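Local coordinates for anthranilate-CoA ligase (PDB 4WV3), which belongs to the ANL superfamily of AMP-binding enzymes, pairing a large AMP-binding domain with a smaller C-terminal domain, at residues L204-S209 with P260-N265; D210-L215 with G225-F230. All coordinates share one frame; numbering follows the deposited sequence.

Overall arrangement
Both interactions are buried, lie in the AMP-binding enzyme region and meet at one mixed sheet, where strand 262-265 runs parallel to its neighbour 211-214. Interaction 2 is nested along the chain inside the loop closed by interaction 1, and their centres are about 7 Å apart. T261 N to R211 O (2.7 Å) and I262 O to F213 N (2.9 Å), both probable hydrogen bonds, stitch the two strands together. The chemistry differs with the place in the fold. Interaction 1, where a loop reaches the sheet, is leucine packing against an isoleucine and a tyrosine tip; interaction 2, strand against helix, brings a threonine and an alanine up to a backbone carbonyl and an asparagine carboxamide.

Interaction 1 (L204-S209 with P260-N265); sequences LGLRES and PTIFYN
Y264 projects from strand 262-265 and brings its tip up to two leucines of the segment L204-S209. Its CB carries CG anti to the carbonyl carbon (chi1 -56°), which sends the ring along the sheet surface. Beyond CG the ring reaches L204 at its far end, where CZ lies 4.2 Å from L204 CD2, the methyl coming in obliquely to the ring. The tip, OH, goes further: L204 CD2 is 3.3 Å from Y264 OH, and L206 CD1 is 4.0 Å from the same Y264 oxygen, so both leucines meet the tyrosine tip to tip. L204 gets there with CG anti to its backbone N (chi1 -178°), its CB already directed at the strand. I262, on the same side of strand 262-265, completes the patch. Its CG1, anti to the carbonyl carbon, crosses L206 obliquely, with L206 CD2 3.8 Å from I262 CG1, while I262 CG2 takes the looser contact, 4.3 Å from L204 CD2. In the fold, L204-S209 leads from helix 191-204 to strand 211-214, the parallel neighbour of strand 262-265 in the mixed sheet of the AMP-binding domain. G205 breaks helical geometry with positive phi (86°) and turns the chain so that L204 and L206, on either side of it in sequence, both meet the sheet. T212 and V291, from the strands flanking 262-265, also touch Y264, whose side chain lies about 8 Å from the bound 5'-O-[(S)-[(2-aminobenzoyl)oxy](hydroxy)phosphoryl]adenosine. F263 instead packs on V251 and I255 of helix 248-258.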
loop_
_atom_site.group_PDB
_atom_site.type_symbol
_atom_site.label_atom_id
_atom_site.label_comp_id
_atom_site.label_asym_id
_atom_site.label_seq_id
_atom_site.Cartn_x
_atom_site.Cartn_y
_atom_site.Cartn_z
ATOM N N LEU A 204 -12.405 10.233 3.373
ATOM C CA LEU A 204 -11.908 10.802 2.127
ATOM C C LEU A 204 -13.006 11.575 1.408
ATOM O O LEU A 204 -12.758 12.634 0.832
ATOM C CB LEU A 204 -11.349 9.709 1.215
ATOM C CG LEU A 204 -10.751 10.212 -0.099
ATOM C CD1 LEU A 204 -9.589 11.156 0.171
ATOM C CD2 LEU A 204 -10.314 9.053 -0.977
ATOM N N GLY A 205 -14.222 11.040 1.447
ATOM C CA GLY A 205 -15.358 11.692 0.826
ATOM C C GLY A 205 -15.504 11.357 -0.644
ATOM O O GLY A 205 -15.888 12.209 -1.446
ATOM N N LEU A 206 -15.193 10.113 -1.001
ATOM C CA LEU A 206 -15.351 9.650 -2.375
ATOM C C LEU A 206 -16.808 9.699 -2.817
ATOM O O LEU A 206 -17.707 9.316 -2.068
ATOM C CB LEU A 206 -14.813 8.227 -2.537
ATOM C CG LEU A 206 -13.337 8.086 -2.901
ATOM C CD1 LEU A 206 -12.991 6.629 -3.153
ATOM C CD2 LEU A 206 -13.008 8.934 -4.119
ATOM N N ARG A 207 -17.031 10.171 -4.037
ATOM C CA ARG A 207 -18.376 10.260 -4.593
ATOM C C ARG A 207 -18.417 9.739 -6.028
ATOM O O ARG A 207 -17.381 9.430 -6.615
ATOM C CB ARG A 207 -18.895 11.698 -4.511
ATOM C CG ARG A 207 -17.936 12.741 -5.058
ATOM C CD ARG A 207 -18.085 14.062 -4.317
ATOM N NE ARG A 207 -17.216 15.100 -4.864
ATOM C CZ ARG A 207 -16.972 16.262 -4.265
ATOM N NH1 ARG A 207 -17.526 16.535 -3.091
ATOM N NH2 ARG A 207 -16.169 17.149 -4.836
ATOM N N GLU A 208 -19.621 9.644 -6.582
ATOM C CA GLU A 208 -19.829 9.059 -7.905
ATOM C C GLU A 208 -19.147 9.849 -9.025
ATOM O O GLU A 208 -18.734 9.280 -10.038
ATOM C CB GLU A 208 -21.331 8.908 -8.179
ATOM C CG GLU A 208 -21.681 8.245 -9.503
ATOM C CD GLU A 208 -21.918 9.250 -10.615
ATOM O OE1 GLU A 208 -22.110 10.444 -10.305
ATOM O OE2 GLU A 208 -21.912 8.844 -11.796
ATOM N N SER A 209 -19.017 11.159 -8.835
ATOM C CA SER A 209 -18.412 12.021 -9.845
ATOM C C SER A 209 -16.885 11.950 -9.839
ATOM O O SER A 209 -16.231 12.487 -10.731
ATOM C CB SER A 209 -18.868 13.468 -9.652
ATOM O OG SER A 209 -18.521 13.941 -8.362
ATOM N N PRO A 260 -7.913 12.237 -13.575
ATOM C CA PRO A 260 -8.539 11.749 -12.343
ATOM C C PRO A 260 -8.723 12.888 -11.346
ATOM O O PRO A 260 -8.070 13.922 -11.476
ATOM C CB PRO A 260 -7.512 10.750 -11.812
ATOM C CG PRO A 260 -6.210 11.287 -12.282
ATOM C CD PRO A 260 -6.477 11.905 -13.630
ATOM N N THR A 261 -9.604 12.702 -10.369
ATOM C CA THR A 261 -9.855 13.732 -9.368
ATOM C C THR A 261 -9.158 13.406 -8.051
ATOM O O THR A 261 -8.941 14.287 -7.218
ATOM C CB THR A 261 -11.361 13.920 -9.116
ATOM O OG1 THR A 261 -11.940 12.676 -8.706
ATOM C CG2 THR A 261 -12.052 14.400 -10.384
ATOM N N ILE A 262 -8.810 12.135 -7.874
ATOM C CA ILE A 262 -8.129 11.678 -6.670
ATOM C C ILE A 262 -6.828 10.975 -7.043
ATOM O O ILE A 262 -6.807 10.127 -7.936
ATOM C CB ILE A 262 -9.009 10.705 -5.859
ATOM C CG1 ILE A 262 -10.414 11.283 -5.660
ATOM C CG2 ILE A 262 -8.361 10.386 -4.519
ATOM C CD1 ILE A 262 -10.447 12.555 -4.842
ATOM N N PHE A 263 -5.743 11.327 -6.361
ATOM C CA PHE A 263 -4.440 10.743 -6.654
ATOM C C PHE A 263 -3.792 10.135 -5.413
ATOM O O PHE A 263 -3.616 10.810 -4.400
ATOM C CB PHE A 263 -3.514 11.790 -7.279
ATOM C CG PHE A 263 -2.150 11.264 -7.630
ATOM C CD1 PHE A 263 -2.009 10.193 -8.496
ATOM C CD2 PHE A 263 -1.009 11.850 -7.104
ATOM C CE1 PHE A 263 -0.756 9.708 -8.824
ATOM C CE2 PHE A 263 0.246 11.371 -7.431
ATOM C CZ PHE A 263 0.373 10.299 -8.291
ATOM N N TYR A 264 -3.441 8.855 -5.502
ATOM C CA TYR A 264 -2.781 8.160 -4.401
ATOM C C TYR A 264 -1.308 7.936 -4.724
ATOM O O TYR A 264 -0.956 7.607 -5.859
ATOM C CB TYR A 264 -3.438 6.803 -4.137
ATOM C CG TYR A 264 -4.923 6.840 -3.852
ATOM C CD1 TYR A 264 -5.846 6.980 -4.882
ATOM C CD2 TYR A 264 -5.403 6.699 -2.557
ATOM C CE1 TYR A 264 -7.202 7.004 -4.626
ATOM C CE2 TYR A 264 -6.759 6.721 -2.291
ATOM C CZ TYR A 264 -7.653 6.873 -3.329
ATOM O OH TYR A 264 -9.005 6.893 -3.070
ATOM N N ASN A 265 -0.454 8.103 -3.720
ATOM C CA ASN A 265 0.976 7.868 -3.882
ATOM C C ASN A 265 1.672 7.765 -2.529
ATOM O O ASN A 265 1.048 7.946 -1.484
ATOM C CB ASN A 265 1.613 8.980 -4.722
ATOM C CG ASN A 265 2.890 8.534 -5.412
ATOM O OD1 ASN A 265 3.512 7.549 -5.014
ATOM N ND2 ASN A 265 3.289 9.261 -6.449
#

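Interaction 2 (D210-L215 with G225-F230); sequences DRTFAL and GGNLIF
The F230 ring lies with one face over the backbone of its own helix, where G225 C sits 3.4 Å above the plane and G226 N 3.6 Å above it, both displaced toward the rim. G225 has no side chain, so the ring can settle this close; H324 meets it edge-to-face. A second flat group is the carboxamide of N227. The N227 side chain slides past that of T212 in the opposite direction, and its carboxamide lies near the backbone between T212 and A214. Behind it, N227 CB packs on A214 CB at 3.5 Å. T212 directs its CB at the helix, and its methyl CG2 comes within 3.4 Å of G226 O. Its hydroxyl, in the crowded position between backbone N and carbonyl carbon (chi1 58°), makes a weak hydrogen bond to S237 O. Strand 211-214, helix 221-234 and strand 237-239 form a beta-alpha-beta crossover between adjacent parallel strands. The short strand and helix segments run at 139°, their axes 7.2 Å apart at closest. A pi-type turn widens the helix at 225-229, and F230 N hydrogen-bonds to G225 O (2.7 Å). F213 points away from the helix, its ring meeting that of F263 with the planes about 30° apart.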
loop_
_atom_site.group_PDB
_atom_site.type_symbol
_atom_site.label_atom_id
_atom_site.label_comp_id
_atom_site.label_asym_id
_atom_site.label_seq_id
_atom_site.Cartn_x
_atom_site.Cartn_y
_atom_site.Cartn_z
ATOM N N ASP A 210 -16.324 11.286 -8.834
ATOM C CA ASP A 210 -14.873 11.186 -8.697
ATOM C C ASP A 210 -14.244 10.196 -9.671
ATOM O O ASP A 210 -14.928 9.359 -10.263
ATOM C CB ASP A 210 -14.489 10.804 -7.264
ATOM C CG ASP A 210 -14.456 11.996 -6.330
ATOM O OD1 ASP A 210 -14.043 13.090 -6.770
ATOM O OD2 ASP A 210 -14.840 11.837 -5.153
ATOM N N ARG A 211 -12.929 10.309 -9.830
ATOM C CA ARG A 211 -12.149 9.371 -10.626
ATOM C C ARG A 211 -10.788 9.181 -9.972
ATOM O O ARG A 211 -10.006 10.123 -9.865
ATOM C CB ARG A 211 -11.982 9.880 -12.056
ATOM C CG ARG A 211 -11.054 9.033 -12.910
ATOM C CD ARG A 211 -11.092 9.486 -14.359
ATOM N NE ARG A 211 -12.442 9.403 -14.907
ATOM C CZ ARG A 211 -12.790 9.848 -16.109
ATOM N NH1 ARG A 211 -11.887 10.415 -16.897
ATOM N NH2 ARG A 211 -14.044 9.728 -16.523
ATOM N N THR A 212 -10.512 7.959 -9.527
ATOM C CA THR A 212 -9.295 7.683 -8.774
ATOM C C THR A 212 -8.126 7.262 -9.658
ATOM O O THR A 212 -8.312 6.708 -10.741
ATOM C CB THR A 212 -9.522 6.585 -7.716
ATOM O OG1 THR A 212 -9.980 5.388 -8.359
ATOM C CG2 THR A 212 -10.549 7.035 -6.688
ATOM N N PHE A 213 -6.919 7.539 -9.179
ATOM C CA PHE A 213 -5.699 7.064 -9.817
ATOM C C PHE A 213 -4.607 6.887 -8.773
ATOM O O PHE A 213 -4.161 7.853 -8.154
ATOM C CB PHE A 213 -5.240 8.025 -10.916
ATOM C CG PHE A 213 -3.860 7.732 -11.438
ATOM C CD1 PHE A 213 -3.519 6.458 -11.863
ATOM C CD2 PHE A 213 -2.906 8.735 -11.510
ATOM C CE1 PHE A 213 -2.250 6.185 -12.341
ATOM C CE2 PHE A 213 -1.635 8.470 -11.991
ATOM C CZ PHE A 213 -1.307 7.194 -12.407
ATOM N N ALA A 214 -4.189 5.642 -8.574
ATOM C CA ALA A 214 -3.152 5.334 -7.601
ATOM C C ALA A 214 -1.901 4.813 -8.286
ATOM O O ALA A 214 -1.974 3.945 -9.157
ATOM C CB ALA A 214 -3.657 4.317 -6.595
ATOM N N LEU A 215 -0.751 5.349 -7.894
ATOM C CA LEU A 215 0.519 4.821 -8.360
ATOM C C LEU A 215 0.744 3.470 -7.693
ATOM O O LEU A 215 1.413 2.595 -8.241
ATOM C CB LEU A 215 1.661 5.784 -8.034
ATOM C CG LEU A 215 3.038 5.398 -8.575
ATOM C CD1 LEU A 215 2.962 5.137 -10.070
ATOM C CD2 LEU A 215 4.060 6.480 -8.269
ATOM N N GLY A 225 -7.844 -0.897 -2.433
ATOM C CA GLY A 225 -8.987 -0.165 -1.928
ATOM C C GLY A 225 -9.151 1.173 -2.622
ATOM O O GLY A 225 -10.172 1.431 -3.259
ATOM N N GLY A 226 -8.130 2.016 -2.511
ATOM C CA GLY A 226 -8.190 3.377 -3.014
ATOM C C GLY A 226 -8.444 3.538 -4.502
ATOM O O GLY A 226 -9.052 4.520 -4.922
ATOM N N ASN A 227 -7.987 2.578 -5.302
ATOM C CA ASN A 227 -8.069 2.706 -6.755
ATOM C C ASN A 227 -8.954 1.652 -7.418
ATOM O O ASN A 227 -8.845 1.410 -8.619
ATOM C CB ASN A 227 -6.665 2.668 -7.367
ATOM C CG ASN A 227 -6.595 3.349 -8.726
ATOM O OD1 ASN A 227 -7.452 4.161 -9.074
ATOM N ND2 ASN A 227 -5.565 3.020 -9.498
ATOM N N LEU A 228 -9.839 1.038 -6.640
ATOM C CA LEU A 228 -10.738 0.025 -7.181
ATOM C C LEU A 228 -11.954 -0.210 -6.291
ATOM O O LEU A 228 -13.081 0.120 -6.661
ATOM C CB LEU A 228 -9.988 -1.292 -7.400
ATOM C CG LEU A 228 -10.353 -2.080 -8.660
ATOM C CD1 LEU A 228 -9.743 -3.472 -8.619
ATOM C CD2 LEU A 228 -11.863 -2.155 -8.829
ATOM N N ILE A 229 -11.718 -0.787 -5.118
ATOM C CA ILE A 229 -12.794 -1.134 -4.199
ATOM C C ILE A 229 -13.559 0.095 -3.715
ATOM O O ILE A 229 -14.790 0.115 -3.732
ATOM C CB ILE A 229 -12.261 -1.912 -2.982
ATOM C CG1 ILE A 229 -11.473 -3.140 -3.442
ATOM C CG2 ILE A 229 -13.403 -2.317 -2.062
ATOM C CD1 ILE A 229 -12.274 -4.089 -4.309
ATOM N N PHE A 230 -12.823 1.118 -3.294
ATOM C CA PHE A 230 -13.442 2.333 -2.765
ATOM C C PHE A 230 -14.219 3.147 -3.817
ATOM O O PHE A 230 -15.367 3.517 -3.572
ATOM C CB PHE A 230 -12.424 3.221 -2.027
ATOM C CG PHE A 230 -11.737 2.548 -0.862
ATOM C CD1 PHE A 230 -12.133 1.295 -0.417
ATOM C CD2 PHE A 230 -10.694 3.180 -0.205
ATOM C CE1 PHE A 230 -11.500 0.686 0.651
ATOM C CE2 PHE A 230 -10.058 2.577 0.865
ATOM C CZ PHE A 230 -10.462 1.328 1.294
#